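Long-range contacts in Tat (Twin-arginine translocation) pathway signal sequence containing protein (Mycobacterium tuberculosis, PDB 5IMU), which is of unknown function, its C-terminal part, described here, joining an alpha/beta/alpha sandwich to a bundle of alpha helices and carrying a potassium ion: residues I118-F124 with A206-W212; L68-R73 with A211-V215; D22-R26 with V98-G102. One frame throughout, in Å; residues are numbered along the deposited sequence.

Interaction 1 of 3, residues I118-F124 with A206-W212; sequences IPKVDEF and ANYHLAW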
# COMPACT_ATOMS: atom_id res chain seq x y z
N ILE A 118 -1.37 -8.06 9.55
CA ILE A 118 -0.44 -9.13 9.19
C ILE A 118 0.30 -9.59 10.44
O ILE A 118 0.84 -8.75 11.18
CB ILE A 118 0.54 -8.69 8.10
CG1 ILE A 118 -0.21 -8.19 6.87
CG2 ILE A 118 1.49 -9.82 7.74
CD1 ILE A 118 0.67 -7.49 5.86
N PRO A 119 0.37 -10.89 10.71
CA PRO A 119 1.18 -11.38 11.83
C PRO A 119 2.63 -10.94 11.68
O PRO A 119 3.13 -10.72 10.58
CB PRO A 119 1.04 -12.90 11.74
CG PRO A 119 -0.23 -13.13 10.99
CD PRO A 119 -0.35 -11.99 10.02
N LYS A 120 3.31 -10.82 12.82
CA LYS A 120 4.71 -10.43 12.82
C LYS A 120 5.54 -11.43 12.03
O LYS A 120 5.47 -12.64 12.26
CB LYS A 120 5.23 -10.33 14.26
CG LYS A 120 6.66 -9.84 14.38
CD LYS A 120 7.01 -9.52 15.83
CE LYS A 120 8.50 -9.34 16.05
NZ LYS A 120 9.10 -8.34 15.11
N VAL A 121 6.31 -10.92 11.07
CA VAL A 121 7.18 -11.76 10.27
C VAL A 121 8.18 -12.47 11.18
O VAL A 121 8.68 -11.89 12.15
CB VAL A 121 7.89 -10.91 9.20
CG1 VAL A 121 9.08 -11.66 8.60
CG2 VAL A 121 6.91 -10.51 8.11
N ASP A 122 8.46 -13.73 10.88
CA ASP A 122 9.45 -14.48 11.65
C ASP A 122 10.84 -13.90 11.43
O ASP A 122 11.23 -13.60 10.30
CB ASP A 122 9.43 -15.96 11.24
CG ASP A 122 10.38 -16.80 12.07
OD1 ASP A 122 10.29 -16.74 13.31
OD2 ASP A 122 11.21 -17.52 11.48
N GLU A 123 11.58 -13.75 12.53
CA GLU A 123 12.92 -13.17 12.52
C GLU A 123 12.96 -11.89 11.69
O GLU A 123 13.69 -11.77 10.71
CB GLU A 123 13.96 -14.18 12.01
CG GLU A 123 14.04 -15.47 12.80
CD GLU A 123 14.58 -15.28 14.20
OE1 GLU A 123 15.26 -14.27 14.45
OE2 GLU A 123 14.33 -16.16 15.06
N PHE A 124 12.13 -10.92 12.10
CA PHE A 124 11.95 -9.70 11.32
C PHE A 124 13.28 -9.04 10.97
O PHE A 124 13.53 -8.71 9.80
CB PHE A 124 11.06 -8.72 12.08
CG PHE A 124 11.07 -7.33 11.49
CD1 PHE A 124 10.25 -7.02 10.41
CD2 PHE A 124 11.90 -6.35 12.01
CE1 PHE A 124 10.26 -5.75 9.87
CE2 PHE A 124 11.91 -5.08 11.46
CZ PHE A 124 11.09 -4.78 10.39
N ALA A 206 6.74 -1.30 9.20
CA ALA A 206 7.88 -2.02 8.65
C ALA A 206 7.55 -3.48 8.42
O ALA A 206 7.94 -4.07 7.40
CB ALA A 206 9.08 -1.89 9.59
N ASN A 207 6.80 -4.09 9.34
CA ASN A 207 6.34 -5.46 9.17
C ASN A 207 5.45 -5.59 7.94
O ASN A 207 5.61 -6.51 7.13
CB ASN A 207 5.61 -5.92 10.43
CG ASN A 207 5.30 -7.40 10.42
OD1 ASN A 207 6.19 -8.23 10.57
ND2 ASN A 207 4.03 -7.74 10.26
N TYR A 208 4.50 -4.66 7.78
CA TYR A 208 3.59 -4.68 6.63
C TYR A 208 4.37 -4.66 5.32
O TYR A 208 4.10 -5.47 4.42
CB TYR A 208 2.64 -3.48 6.72
CG TYR A 208 1.79 -3.22 5.49
CD1 TYR A 208 0.54 -3.81 5.34
CD2 TYR A 208 2.24 -2.36 4.49
CE1 TYR A 208 -0.24 -3.56 4.22
CE2 TYR A 208 1.47 -2.11 3.36
CZ TYR A 208 0.23 -2.71 3.23
OH TYR A 208 -0.54 -2.46 2.12
N HIS A 209 5.34 -3.76 5.20
CA HIS A 209 6.07 -3.64 3.94
C HIS A 209 7.00 -4.83 3.72
O HIS A 209 7.17 -5.28 2.58
CB HIS A 209 6.85 -2.33 3.91
CG HIS A 209 5.97 -1.12 3.79
ND1 HIS A 209 5.13 -0.91 2.73
CD2 HIS A 209 5.81 -0.05 4.62
CE1 HIS A 209 4.48 0.23 2.89
NE2 HIS A 209 4.88 0.77 4.03
N LEU A 210 7.60 -5.35 4.79
CA LEU A 210 8.48 -6.50 4.65
C LEU A 210 7.70 -7.74 4.24
O LEU A 210 8.17 -8.53 3.40
CB LEU A 210 9.22 -6.76 5.97
CG LEU A 210 10.70 -7.16 5.92
CD1 LEU A 210 11.01 -8.18 7.01
CD2 LEU A 210 11.12 -7.67 4.55
N ALA A 211 6.51 -7.95 4.81
CA ALA A 211 5.69 -9.09 4.42
C ALA A 211 5.30 -9.01 2.95
O ALA A 211 5.35 -10.02 2.23
CB ALA A 211 4.45 -9.17 5.31
N TRP A 212 4.92 -7.82 2.49
CA TRP A 212 4.55 -7.67 1.08
C TRP A 212 5.76 -7.81 0.17
O TRP A 212 5.62 -8.24 -0.98
CB TRP A 212 3.85 -6.34 0.86
CG TRP A 212 2.38 -6.42 1.10
CD1 TRP A 212 1.69 -6.01 2.20
CD2 TRP A 212 1.41 -6.98 0.20
NE1 TRP A 212 0.35 -6.27 2.04
CE2 TRP A 212 0.15 -6.86 0.83
CE3 TRP A 212 1.48 -7.56 -1.07
CZ2 TRP A 212 -1.03 -7.31 0.22
CZ3 TRP A 212 0.31 -8.01 -1.66
CH2 TRP A 212 -0.92 -7.88 -1.02
O HOH W 1 7.84 -7.40 13.05
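Asn-207 reaches out of helix 203-216 and ties down the loop 118-124 with both ends of its amide. Beyond CB, CG stands anti to the backbone N (chi1 -171°), which carries the amide off the helix and up against the loop backbone. From CG the branches part. OD1 takes the N-H of Val-121, N to OD1 2.7 Å and almost perfectly straight, on a lone pair in the carbonyl plane; a water donates to OD1 as well and accepts from Lys-120 NZ, so OD1 takes two donors. ND2 donates to Pro-119 O at 3.1 Å, also nearly straight (171°), although it stands above that carbonyl's plane. An asparagine suits this place because one short, flat group can supply a donor and an acceptor to two peptide units, fixing its own rotation. Apolar contacts flank it along the helix: Val-121 CG2 lies 4.0 Å from Ala-211 CB, Ile-118 CD1 touches Tyr-208 CD1 at 3.7 Å, and the Phe-124 ring meets Ala-206 CB through CZ and Leu-210 CD1 through CD1. The small alanines let the loop come close. The loop thus joins helix 111-115 to helix 124-133 across helix 203-216, with Leu-198 of helix 183-199 touching both Phe-124 and Ala-206.

Interaction 2 of 3, residues L68-R73 with A211-V215; sequences LEPTAR and AWYAV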
# COMPACT_ATOMS: atom_id res chain seq x y z
N LEU A 68 -6.34 -6.59 1.24
CA LEU A 68 -6.00 -7.96 0.89
C LEU A 68 -4.79 -8.42 1.69
O LEU A 68 -3.84 -7.65 1.91
CB LEU A 68 -5.70 -8.08 -0.61
CG LEU A 68 -6.84 -7.90 -1.62
CD1 LEU A 68 -6.27 -7.88 -3.04
CD2 LEU A 68 -7.87 -9.00 -1.48
N GLU A 69 -4.82 -9.66 2.14
CA GLU A 69 -3.70 -10.21 2.87
C GLU A 69 -2.54 -10.50 1.92
O GLU A 69 -2.75 -10.76 0.73
CB GLU A 69 -4.11 -11.47 3.62
CG GLU A 69 -5.13 -11.21 4.72
CD GLU A 69 -5.45 -12.44 5.54
OE1 GLU A 69 -5.64 -13.52 4.95
OE2 GLU A 69 -5.49 -12.32 6.79
N PRO A 70 -1.29 -10.44 2.41
CA PRO A 70 -0.15 -10.68 1.53
C PRO A 70 -0.04 -12.14 1.10
O PRO A 70 0.42 -12.99 1.87
CB PRO A 70 1.05 -10.24 2.37
CG PRO A 70 0.60 -10.41 3.77
CD PRO A 70 -0.87 -10.10 3.78
N THR A 71 -0.47 -12.42 -0.12
CA THR A 71 -0.30 -13.71 -0.76
C THR A 71 -0.01 -13.45 -2.23
O THR A 71 -0.41 -12.43 -2.78
CB THR A 71 -1.56 -14.59 -0.59
OG1 THR A 71 -1.82 -14.79 0.80
CG2 THR A 71 -1.37 -15.96 -1.25
N ALA A 72 0.74 -14.37 -2.85
CA ALA A 72 1.04 -14.25 -4.26
C ALA A 72 -0.24 -14.23 -5.08
O ALA A 72 -1.09 -15.12 -4.96
CB ALA A 72 1.94 -15.40 -4.72
N ARG A 73 -0.40 -13.19 -5.91
CA ARG A 73 -1.53 -13.06 -6.80
C ARG A 73 -1.03 -12.78 -8.21
O ARG A 73 0.03 -12.16 -8.39
CB ARG A 73 -2.49 -11.95 -6.34
CG ARG A 73 -3.28 -12.35 -5.12
CD ARG A 73 -4.26 -11.27 -4.69
NE ARG A 73 -4.85 -11.61 -3.40
CZ ARG A 73 -4.31 -11.30 -2.23
NH1 ARG A 73 -3.17 -10.62 -2.18
NH2 ARG A 73 -4.91 -11.66 -1.10
N ALA A 211 6.51 -7.95 4.81
CA ALA A 211 5.69 -9.09 4.42
C ALA A 211 5.30 -9.01 2.95
O ALA A 211 5.35 -10.02 2.23
CB ALA A 211 4.45 -9.17 5.31
N TRP A 212 4.92 -7.82 2.49
CA TRP A 212 4.55 -7.67 1.08
C TRP A 212 5.76 -7.81 0.17
O TRP A 212 5.62 -8.24 -0.98
CB TRP A 212 3.85 -6.34 0.86
CG TRP A 212 2.38 -6.42 1.10
CD1 TRP A 212 1.69 -6.01 2.20
CD2 TRP A 212 1.41 -6.98 0.20
NE1 TRP A 212 0.35 -6.27 2.04
CE2 TRP A 212 0.15 -6.86 0.83
CE3 TRP A 212 1.48 -7.56 -1.07
CZ2 TRP A 212 -1.03 -7.31 0.22
CZ3 TRP A 212 0.31 -8.01 -1.66
CH2 TRP A 212 -0.92 -7.88 -1.02
N TYR A 213 6.95 -7.43 0.65
CA TYR A 213 8.15 -7.63 -0.16
C TYR A 213 8.37 -9.11 -0.46
O TYR A 213 8.77 -9.46 -1.58
CB TYR A 213 9.37 -7.05 0.56
CG TYR A 213 10.67 -7.30 -0.18
CD1 TYR A 213 11.06 -6.48 -1.23
CD2 TYR A 213 11.50 -8.37 0.16
CE1 TYR A 213 12.24 -6.71 -1.91
CE2 TYR A 213 12.68 -8.60 -0.52
CZ TYR A 213 13.05 -7.77 -1.56
OH TYR A 213 14.22 -8.00 -2.23
N ALA A 214 8.11 -9.98 0.51
CA ALA A 214 8.38 -11.40 0.34
C ALA A 214 7.50 -12.02 -0.74
O ALA A 214 7.97 -12.79 -1.58
CB ALA A 214 8.19 -12.14 1.66
N VAL A 215 6.20 -11.70 -0.73
CA VAL A 215 5.31 -12.25 -1.75
C VAL A 215 5.51 -11.57 -3.10
O VAL A 215 5.23 -12.19 -4.14
CB VAL A 215 3.83 -12.15 -1.32
CG1 VAL A 215 3.60 -12.94 -0.04
CG2 VAL A 215 3.41 -10.69 -1.15
O HOH W 2 -2.18 -6.29 3.42
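Pro-70 sets CA and CB over one face of the Trp-212 indole, the broad aromatic surface that helix 203-216 offers to the loop 68-73. Its CA sits 3.8 Å from the centroid of the six-membered ring, 14° off the normal, a CH-pi contact, and CB lies 3.8 Å from Trp-212 CE2. A proline suits this spot: its ring is rigid and apolar, and the C-H on CA, next to the amide nitrogen, is slightly polarised and so a fair partner for a pi cloud. One turn further along the helix, Val-215 places CG1 3.7 Å from Pro-70 O. At the indole's edge, near its plane, Leu-68 O approaches Trp-212 CZ2 at 3.3 Å. The same carbonyl accepts from a water that in turn accepts from Trp-212 NE1, 2.9 Å away, so the indole N-H is satisfied through a bridge.

Behind this, Arg-73 probably helps hold the loop in shape. Extended from CG to NE, it grips Glu-69 O end-on, NH1 at 2.9 Å and NH2 at 3.0 Å, the oxygen lying in the guanidinium plane. Leu-68 CB and Thr-71 CB stand over its opposite faces. NH1 also makes a weak bond to Gly-52 O and brings the guanidinium edge near Trp-212 CH2, the two planes 33° apart. Leu-68 packs on strand 44-48 and helix 79-83, while the ring of Trp-54 meets that of Trp-212. Direct contact is therefore mainly apolar and CH-pi, with backbone oxygens at its margin; the polar link runs through water, and the strong direct bonds lie within the loop, from Arg-73 to Glu-69 O.

Interaction 3 of 3, residues D22-R26 with V98-G102; sequences DAVAR and VAEPG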
# COMPACT_ATOMS: atom_id res chain seq x y z
N ASP A 22 -12.69 7.50 -4.23
CA ASP A 22 -12.23 8.82 -4.64
C ASP A 22 -11.28 9.43 -3.62
O ASP A 22 -10.43 10.26 -3.97
CB ASP A 22 -13.42 9.74 -4.89
CG ASP A 22 -14.26 9.29 -6.08
OD1 ASP A 22 -13.79 8.43 -6.84
OD2 ASP A 22 -15.38 9.81 -6.25
N ALA A 23 -11.39 9.03 -2.35
CA ALA A 23 -10.51 9.57 -1.32
C ALA A 23 -9.07 9.11 -1.52
O ALA A 23 -8.14 9.91 -1.35
CB ALA A 23 -11.01 9.16 0.07
N VAL A 24 -8.86 7.84 -1.87
CA VAL A 24 -7.50 7.40 -2.15
C VAL A 24 -7.09 7.80 -3.56
O VAL A 24 -5.91 8.07 -3.82
CB VAL A 24 -7.35 5.89 -1.93
CG1 VAL A 24 -7.51 5.55 -0.46
CG2 VAL A 24 -8.34 5.11 -2.78
N ALA A 25 -8.04 7.86 -4.50
CA ALA A 25 -7.70 8.17 -5.88
C ALA A 25 -7.18 9.60 -6.01
O ALA A 25 -6.23 9.85 -6.76
CB ALA A 25 -8.91 7.95 -6.79
N ARG A 26 -7.77 10.55 -5.28
CA ARG A 26 -7.27 11.91 -5.40
C ARG A 26 -5.88 12.07 -4.80
O ARG A 26 -5.15 12.99 -5.19
CB ARG A 26 -8.25 12.91 -4.77
CG ARG A 26 -8.30 12.92 -3.25
CD ARG A 26 -9.13 14.11 -2.77
NE ARG A 26 -10.43 14.16 -3.44
CZ ARG A 26 -11.53 13.58 -2.98
NH1 ARG A 26 -11.50 12.92 -1.83
NH2 ARG A 26 -12.67 13.67 -3.65
N VAL A 98 -10.10 13.50 -10.43
CA VAL A 98 -10.87 13.34 -9.20
C VAL A 98 -11.16 14.72 -8.63
O VAL A 98 -10.26 15.56 -8.55
CB VAL A 98 -10.13 12.47 -8.17
CG1 VAL A 98 -11.04 12.16 -6.99
CG2 VAL A 98 -9.62 11.19 -8.82
N ALA A 99 -12.41 14.95 -8.24
CA ALA A 99 -12.80 16.24 -7.71
C ALA A 99 -12.08 16.55 -6.41
O ALA A 99 -11.70 15.65 -5.65
CB ALA A 99 -14.31 16.29 -7.49
N GLU A 100 -11.88 17.84 -6.16
CA GLU A 100 -11.36 18.28 -4.87
C GLU A 100 -12.28 17.81 -3.75
O GLU A 100 -13.50 17.69 -3.95
CB GLU A 100 -11.23 19.81 -4.84
CG GLU A 100 -10.02 20.35 -5.58
CD GLU A 100 -8.72 20.17 -4.81
OE1 GLU A 100 -8.75 20.24 -3.57
OE2 GLU A 100 -7.67 19.96 -5.46
N PRO A 101 -11.74 17.53 -2.57
CA PRO A 101 -12.58 17.00 -1.50
C PRO A 101 -13.49 18.07 -0.91
O PRO A 101 -13.19 19.27 -0.95
CB PRO A 101 -11.56 16.52 -0.46
CG PRO A 101 -10.40 17.43 -0.66
CD PRO A 101 -10.34 17.70 -2.14
N GLY A 102 -14.61 17.61 -0.36
CA GLY A 102 -15.52 18.46 0.35
C GLY A 102 -15.68 17.98 1.78
O GLY A 102 -14.91 17.14 2.26
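Arg-26 and Val-98 meet where helix 6-27, near its C-terminal end, packs beside the loop that follows strand 88-92 in the alpha/beta/alpha sandwich. Val-98 directs its branches at the helix: CG1 touches Arg-26 CB at 3.6 Å and comes equally near Asp-22 O, while CG2 rests 3.9 Å from Ala-25 CB. A beta-branched residue serves well here, since two methyls can straddle neighbouring positions of a helix, and the small Ala-25 lets one of them approach.

Beyond CB the arginine turns sharply. Its first torsion (chi1 73°) places CG between the backbone N and the carbonyl carbon, and the bend at chi3 brings the guanidinium round beside the loop, sandwiched between two groups: Asp-22 O stands 3.5 Å above one face, and Pro-101 CA 3.8 Å above the opposite one. The proline and the arginine CD also touch, the apolar stem lying against Pro-101 CD. Arginine suits the place because its flat head can be covered on both faces while its edge donates to the loop backbone. That edge grips a single oxygen side-on: NE and NH2 of Arg-26 each lie 3.0 Å from Ala-99 O, which sits near the guanidinium plane, with NE almost in line with the carbonyl bond.

Overall arrangement
From the N terminus, helix 6-27 opens interaction 3, which closes at 98-102 after the four-stranded sheet has been laid down, so its loop spans most of the alpha/beta part. Segment 68-73 of interaction 2 leaves from inside that span and closes far later on helix 203-216; interactions 2 and 3 therefore cross. Interaction 1 opens after interaction 3 has closed; its span lies inside that of interaction 2, the two sharing their closing end on helix 203-216 and touching through Ile-118 and Pro-70. Interaction 2 ties the sheet-bearing part to the helices, interaction 1 ties helices to one another, and interaction 3 lies on the opposite side of the chain's centre, about 30 Å from interaction 1 between centres.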